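Local structure of interleukin-1beta (Gallus gallus, 2WRY) at residues F12-I17 and V44-A49. The protein probably acts as a secreted pro-inflammatory cytokine that binds the interleukin-1 receptor, the chain here being the beta-trefoil part of a longer protein. Residues are numbered along the deposited sequence; the frame is centred on the assembly and turned at random.
Sequences FDIFDI and VRLNIA
Phe-12 overlaps the end of Ile-48 with the CD2 and CE2 atoms of its ring, the two side chains crossing at about a right angle. The pair belongs to the beta-trefoil fold of the IL-1 family, where strand 4-16 runs antiparallel to strand 45-53. CD2 of Phe-12 comes 3.4 Å from CD1 of Ile-48. With CG anti to its carbonyl carbon (chi1 -70°), the Phe-12 ring starts out beside the backbone N. Arg-112 adds a cation-pi contact to the same ring.

Two backbone bonds join Phe-12 and Leu-46 as a hydrogen-bonded pair. Phe-12 N gives to Leu-46 O at 2.8 Å, and Leu-46 N gives to Phe-12 O at 2.9 Å. Beyond this pair the strands diverge; the N-to-C directions of the short segments 12-16 and 45-49 are 125° apart. Two waters sit in the widening gap. Water 1 accepts from Ile-14 N and lies within bonding distance of Val-44 O and Asp-13 OD1. Water 2 sits within bonding distance of Ile-14 O and Val-44 O.

The buried Ile-14 and Leu-46 meet through their methyls, Ile-14 CD1 to Leu-46 CD1 at 3.8 Å. Tyr-157 and Leu-159 also touch Ile-14, and Ile-71 touches Leu-46. On the face opposite Phe-12 and Leu-46, Asp-13 crosses the bent chain of Arg-45 at a slant, OD1 of Asp-13 coming nearest to CD of Arg-45. Their opposite charges may attract weakly, but no salt bridge forms: Asp-13 OD2 stays 4.1 Å from Arg-45 NH1, with the carboxylate and guanidinium planes 49° apart.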
ATOM      1  N   PHE A  12      11.229   2.224   1.935  1.00 16.33           N
ATOM      2  CA  PHE A  12      11.139   3.070   0.733  1.00 16.22           C
ATOM      3  C   PHE A  12      10.439   4.386   1.038  1.00 15.44           C
ATOM      4  O   PHE A  12       9.476   4.417   1.822  1.00 17.21           O
ATOM      5  CB  PHE A  12      10.322   2.362  -0.373  1.00 15.98           C
ATOM      6  CG  PHE A  12      11.015   1.189  -0.981  1.00 15.40           C
ATOM      7  CD1 PHE A  12      11.859   1.362  -2.078  1.00 18.69           C
ATOM      8  CD2 PHE A  12      10.813  -0.098  -0.480  1.00 16.42           C
ATOM      9  CE1 PHE A  12      12.507   0.276  -2.652  1.00 18.93           C
ATOM     10  CE2 PHE A  12      11.455  -1.190  -1.045  1.00 17.75           C
ATOM     11  CZ  PHE A  12      12.321  -1.000  -2.138  1.00 19.31           C
ATOM     12  N   ASP A  13      10.873   5.466   0.396  1.00 15.64           N
ATOM     13  CA  ASP A  13      10.007   6.628   0.281  1.00 15.76           C
ATOM     14  C   ASP A  13       9.003   6.331  -0.823  1.00 15.31           C
ATOM     15  O   ASP A  13       9.311   5.580  -1.751  1.00 14.79           O
ATOM     16  CB  ASP A  13      10.797   7.880  -0.073  1.00 16.77           C
ATOM     17  CG  ASP A  13      11.467   8.485   1.116  1.00 22.03           C
ATOM     18  OD1 ASP A  13      10.766   8.852   2.092  1.00 25.67           O
ATOM     19  OD2 ASP A  13      12.701   8.580   1.063  1.00 28.76           O
ATOM     20  N   ILE A  14       7.824   6.938  -0.738  1.00 14.45           N
ATOM     21  CA  ILE A  14       6.810   6.745  -1.780  1.00 14.71           C
ATOM     22  C   ILE A  14       6.092   8.048  -2.073  1.00 14.37           C
ATOM     23  O   ILE A  14       5.790   8.818  -1.164  1.00 15.56           O
ATOM     24  CB  ILE A  14       5.788   5.654  -1.373  1.00 14.14           C
ATOM     25  CG1 ILE A  14       4.752   5.428  -2.489  1.00 14.17           C
ATOM     26  CG2 ILE A  14       5.137   5.980  -0.010  1.00 15.30           C
ATOM     27  CD1 ILE A  14       3.875   4.177  -2.297  1.00 14.42           C
ATOM     28  N   PHE A  15       5.882   8.314  -3.364  1.00 14.05           N
ATOM     29  CA  PHE A  15       5.064   9.432  -3.803  1.00 14.45           C
ATOM     30  C   PHE A  15       4.155   8.886  -4.892  1.00 13.40           C
ATOM     31  O   PHE A  15       4.547   7.979  -5.613  1.00 14.01           O
ATOM     32  CB  PHE A  15       5.940  10.520  -4.441  1.00 15.25           C
ATOM     33  CG  PHE A  15       6.782  11.268  -3.461  1.00 19.55           C
ATOM     34  CD1 PHE A  15       6.306  12.438  -2.875  1.00 22.52           C
ATOM     35  CD2 PHE A  15       8.045  10.794  -3.111  1.00 22.78           C
ATOM     36  CE1 PHE A  15       7.087  13.158  -1.951  1.00 24.02           C
ATOM     37  CE2 PHE A  15       8.822  11.492  -2.173  1.00 25.45           C
ATOM     38  CZ  PHE A  15       8.339  12.669  -1.603  1.00 25.85           C
ATOM     39  N   ASP A  16       2.964   9.449  -5.035  1.00 13.51           N
ATOM     40  CA  ASP A  16       2.170   9.120  -6.218  1.00 13.53           C
ATOM     41  C   ASP A  16       2.682   9.894  -7.420  1.00 13.93           C
ATOM     42  O   ASP A  16       3.600  10.717  -7.283  1.00 14.10           O
ATOM     43  CB  ASP A  16       0.658   9.234  -5.971  1.00 14.55           C
ATOM     44  CG  ASP A  16       0.139  10.657  -5.908  1.00 16.60           C
ATOM     45  OD1 ASP A  16       0.828  11.638  -6.326  1.00 14.69           O
ATOM     46  OD2 ASP A  16      -1.017  10.805  -5.412  1.00 14.44           O
ATOM     47  N   ILE A  17       2.100   9.632  -8.593  1.00 14.24           N
ATOM     48  CA  ILE A  17       2.583  10.223  -9.851  1.00 15.82           C
ATOM     49  C   ILE A  17       2.365  11.739  -9.971  1.00 15.03           C
ATOM     50  O   ILE A  17       2.912  12.394 -10.902  1.00 17.49           O
ATOM     51  CB  ILE A  17       1.925   9.469 -11.085  1.00 17.57           C
ATOM     52  CG1 ILE A  17       2.931   9.394 -12.211  1.00 18.99           C
ATOM     53  CG2 ILE A  17       0.546  10.058 -11.502  1.00 16.45           C
ATOM     54  CD1 ILE A  17       4.058   8.453 -11.880  1.00 23.22           C
ATOM     55  N   VAL A  44       5.127   9.589   5.614  1.00 15.98           N
ATOM     56  CA  VAL A  44       5.172   8.166   5.825  1.00 15.89           C
ATOM     57  C   VAL A  44       6.170   7.495   4.876  1.00 16.53           C
ATOM     58  O   VAL A  44       6.178   7.795   3.683  1.00 17.48           O
ATOM     59  CB  VAL A  44       3.742   7.581   5.682  1.00 17.08           C
ATOM     60  CG1 VAL A  44       3.780   6.082   5.419  1.00 17.28           C
ATOM     61  CG2 VAL A  44       2.909   7.948   6.915  1.00 17.27           C
ATOM     62  N   ARG A  45       7.026   6.627   5.419  1.00 15.08           N
ATOM     63  CA  ARG A  45       7.838   5.722   4.600  1.00 15.98           C
ATOM     64  C   ARG A  45       7.234   4.334   4.738  1.00 15.15           C
ATOM     65  O   ARG A  45       6.527   4.051   5.726  1.00 14.98           O
ATOM     66  CB  ARG A  45       9.303   5.694   5.045  1.00 17.16           C
ATOM     67  CG  ARG A  45      10.029   6.978   4.705  1.00 21.26           C
ATOM     68  CD  ARG A  45      11.412   6.706   4.125  1.00 30.36           C
ATOM     69  NE  ARG A  45      12.323   5.972   4.996  1.00 36.13           N
ATOM     70  CZ  ARG A  45      13.393   5.291   4.576  1.00 37.41           C
ATOM     71  NH1 ARG A  45      13.707   5.227   3.277  1.00 39.35           N
ATOM     72  NH2 ARG A  45      14.157   4.667   5.467  1.00 38.38           N
ATOM     73  N   LEU A  46       7.468   3.475   3.752  1.00 14.96           N
ATOM     74  CA  LEU A  46       6.942   2.112   3.805  1.00 14.54           C
ATOM     75  C   LEU A  46       8.054   1.128   4.112  1.00 15.60           C
ATOM     76  O   LEU A  46       9.134   1.196   3.516  1.00 16.84           O
ATOM     77  CB  LEU A  46       6.265   1.713   2.478  1.00 15.05           C
ATOM     78  CG  LEU A  46       5.073   2.561   2.029  1.00 14.76           C
ATOM     79  CD1 LEU A  46       4.463   1.981   0.750  1.00 14.55           C
ATOM     80  CD2 LEU A  46       3.970   2.662   3.138  1.00 15.76           C
ATOM     81  N   ASN A  47       7.801   0.206   5.028  1.00 15.45           N
ATOM     82  CA  ASN A  47       8.734  -0.885   5.224  1.00 15.77           C
ATOM     83  C   ASN A  47       8.099  -2.020   4.443  1.00 15.10           C
ATOM     84  O   ASN A  47       7.109  -2.621   4.895  1.00 14.51           O
ATOM     85  CB  ASN A  47       8.866  -1.246   6.709  1.00 17.56           C
ATOM     86  CG  ASN A  47      10.321  -1.538   7.110  1.00 23.74           C
ATOM     87  OD1 ASN A  47      11.175  -1.897   6.276  1.00 27.76           O
ATOM     88  ND2 ASN A  47      10.587  -1.457   8.407  1.00 28.03           N
ATOM     89  N   ILE A  48       8.615  -2.256   3.245  1.00 13.25           N
ATOM     90  CA  ILE A  48       8.038  -3.240   2.329  1.00 13.62           C
ATOM     91  C   ILE A  48       8.615  -4.618   2.590  1.00 13.96           C
ATOM     92  O   ILE A  48       9.808  -4.865   2.360  1.00 15.60           O
ATOM     93  CB  ILE A  48       8.217  -2.835   0.851  1.00 12.79           C
ATOM     94  CG1 ILE A  48       7.585  -1.446   0.638  1.00 14.53           C
ATOM     95  CG2 ILE A  48       7.584  -3.915  -0.060  1.00 14.29           C
ATOM     96  CD1 ILE A  48       7.528  -0.983  -0.816  1.00 13.72           C
ATOM     97  N   ALA A  49       7.779  -5.501   3.133  1.00 14.03           N
ATOM     98  CA  ALA A  49       8.225  -6.871   3.424  1.00 14.22           C
ATOM     99  C   ALA A  49       8.030  -7.709   2.181  1.00 14.05           C
ATOM    100  O   ALA A  49       6.895  -7.872   1.699  1.00 13.88           O
ATOM    101  CB  ALA A  49       7.407  -7.470   4.547  1.00 14.76           C
TER
HETATM  102  O   HOH W   1       7.947   8.590   1.673  1.00 20.25           O
HETATM  103  O   HOH W   2       4.807   9.075   1.564  1.00 18.08           O